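Local atomic coordinates of triosephosphate isomerase (Trichomonas vaginalis, PDB entry 4O4V), a protein that probably interconverts D-glyceraldehyde 3-phosphate and dihydroxyacetone phosphate, a step of glycolysis and gluconeogenesis, and works as a homodimer. Residues A110-A115 with I150-A155. Numbering follows the deposited sequence.
Sequences AKAKFA and IPAIPA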
loop_
_atom_site.group_PDB
_atom_site.type_symbol
_atom_site.label_atom_id
_atom_site.label_comp_id
_atom_site.label_asym_id
_atom_site.label_seq_id
_atom_site.Cartn_x
_atom_site.Cartn_y
_atom_site.Cartn_z
ATOM N N ALA A 110 -13.685 -1.554 -9.863
ATOM C CA ALA A 110 -13.499 -2.914 -9.411
ATOM C C ALA A 110 -13.297 -2.923 -7.894
ATOM O O ALA A 110 -13.811 -3.804 -7.201
ATOM C CB ALA A 110 -12.331 -3.559 -10.129
ATOM N N LYS A 111 -12.548 -1.968 -7.345
ATOM C CA LYS A 111 -12.361 -1.868 -5.891
ATOM C C LYS A 111 -13.673 -1.591 -5.170
ATOM O O LYS A 111 -13.972 -2.203 -4.124
ATOM C CB LYS A 111 -11.365 -0.760 -5.548
ATOM C CG LYS A 111 -9.951 -1.051 -5.947
ATOM C CD LYS A 111 -8.991 0.061 -5.554
ATOM C CE LYS A 111 -7.577 -0.306 -5.978
ATOM N NZ LYS A 111 -6.576 0.563 -5.326
ATOM N N ALA A 112 -14.477 -0.688 -5.705
ATOM C CA ALA A 112 -15.736 -0.351 -5.056
ATOM C C ALA A 112 -16.667 -1.565 -5.013
ATOM O O ALA A 112 -17.258 -1.852 -3.974
ATOM C CB ALA A 112 -16.426 0.794 -5.794
ATOM N N LYS A 113 -16.784 -2.279 -6.132
ATOM C CA LYS A 113 -17.628 -3.459 -6.177
ATOM C C LYS A 113 -17.126 -4.502 -5.182
ATOM O O LYS A 113 -17.923 -5.075 -4.422
ATOM C CB LYS A 113 -17.635 -4.028 -7.582
ATOM C CG LYS A 113 -18.499 -5.283 -7.759
ATOM C CD LYS A 113 -18.552 -5.744 -9.219
ATOM C CE LYS A 113 -19.459 -6.961 -9.453
ATOM N NZ LYS A 113 -18.928 -8.171 -8.826
ATOM N N PHE A 114 -15.830 -4.790 -5.203
ATOM C CA PHE A 114 -15.267 -5.826 -4.347
ATOM C C PHE A 114 -15.411 -5.460 -2.877
ATOM O O PHE A 114 -15.816 -6.296 -2.064
ATOM C CB PHE A 114 -13.806 -6.087 -4.701
ATOM C CG PHE A 114 -13.212 -7.201 -3.918
ATOM C CD1 PHE A 114 -13.524 -8.487 -4.218
ATOM C CD2 PHE A 114 -12.349 -6.948 -2.849
ATOM C CE1 PHE A 114 -13.013 -9.530 -3.468
ATOM C CE2 PHE A 114 -11.838 -7.987 -2.121
ATOM C CZ PHE A 114 -12.176 -9.262 -2.427
ATOM N N ALA A 115 -15.132 -4.206 -2.533
ATOM C CA ALA A 115 -15.250 -3.783 -1.135
ATOM C C ALA A 115 -16.705 -3.924 -0.642
ATOM O O ALA A 115 -16.967 -4.511 0.424
ATOM C CB ALA A 115 -14.758 -2.372 -0.969
ATOM N N ILE A 150 -21.224 4.208 -10.609
ATOM C CA ILE A 150 -22.591 3.743 -10.397
ATOM C C ILE A 150 -22.783 2.229 -10.670
ATOM O O ILE A 150 -23.346 1.535 -9.829
ATOM C CB ILE A 150 -23.611 4.608 -11.181
ATOM C CG1 ILE A 150 -23.817 5.901 -10.421
ATOM C CG2 ILE A 150 -24.951 3.875 -11.394
ATOM C CD1 ILE A 150 -24.505 6.993 -11.250
ATOM N N PRO A 151 -22.335 1.699 -11.823
ATOM C CA PRO A 151 -22.611 0.277 -12.089
ATOM C C PRO A 151 -21.833 -0.677 -11.179
ATOM O O PRO A 151 -22.137 -1.863 -11.126
ATOM C CB PRO A 151 -22.156 0.067 -13.547
ATOM C CG PRO A 151 -21.806 1.424 -14.084
ATOM C CD PRO A 151 -21.754 2.408 -12.981
ATOM N N ALA A 152 -20.822 -0.170 -10.484
ATOM C CA ALA A 152 -20.060 -0.978 -9.534
ATOM C C ALA A 152 -20.821 -1.236 -8.243
ATOM O O ALA A 152 -20.533 -2.202 -7.541
ATOM C CB ALA A 152 -18.734 -0.330 -9.225
ATOM N N ILE A 153 -21.788 -0.379 -7.909
ATOM C CA ILE A 153 -22.451 -0.485 -6.621
ATOM C C ILE A 153 -23.413 -1.665 -6.652
ATOM O O ILE A 153 -24.408 -1.657 -7.405
ATOM C CB ILE A 153 -23.199 0.822 -6.257
ATOM C CG1 ILE A 153 -22.284 2.052 -6.399
ATOM C CG2 ILE A 153 -23.817 0.687 -4.887
ATOM C CD1 ILE A 153 -20.926 1.934 -5.709
ATOM N N PRO A 154 -23.198 -2.719 -5.844
ATOM C CA PRO A 154 -24.132 -3.857 -5.909
ATOM C C PRO A 154 -25.497 -3.486 -5.431
ATOM O O PRO A 154 -25.702 -2.519 -4.687
ATOM C CB PRO A 154 -23.500 -4.898 -4.971
ATOM C CG PRO A 154 -22.078 -4.473 -4.814
ATOM C CD PRO A 154 -22.078 -2.978 -4.936
ATOM N N ALA A 155 -26.456 -4.282 -5.886
ATOM C CA ALA A 155 -27.843 -4.120 -5.487
ATOM C C ALA A 155 -27.921 -4.049 -3.972
ATOM O O ALA A 155 -27.356 -4.887 -3.259
ATOM C CB ALA A 155 -28.680 -5.290 -6.006
#
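Ala112 opens the contact, its methyl directed at the loop 150-155, where CB stands 4.3 Å from Ala152 CB; the same helix 105-117 adds Ala109 to the wall met by the Ala152 methyl. The side chain of Ala112 also touches Ile122 of strand 121-126.

Lys113 comes closest of all. Its CA lies 4.8 Å from the CA of Ala152, the shortest CA spacing between the two segments. The carbonyl oxygen of Ala152 rests against the root of the lysine, 3.4 Å from Lys113 CB and also 3.4 Å from Lys113 CA. With an angle of 126° at the hydrogen, the latter is a bent CA-H...O contact. Because CG is anti to the backbone N (chi1 -180°), the aliphatic chain starts past this oxygen, with CG 3.7 Å from Ala152 O, and then leads away to a salt bridge between NZ and Glu117. The backbone O of Lys113 lies 4.2 Å from Pro154 CG, a loose contact, while the proline ring also reaches Leu116.

In this TIM barrel, the outer helix 105-117 thus meets the loop after helix 138-149 through methyl packing and one bent CA-H...O contact, which implies a small, largely apolar junction, with the lysine charge engaged elsewhere.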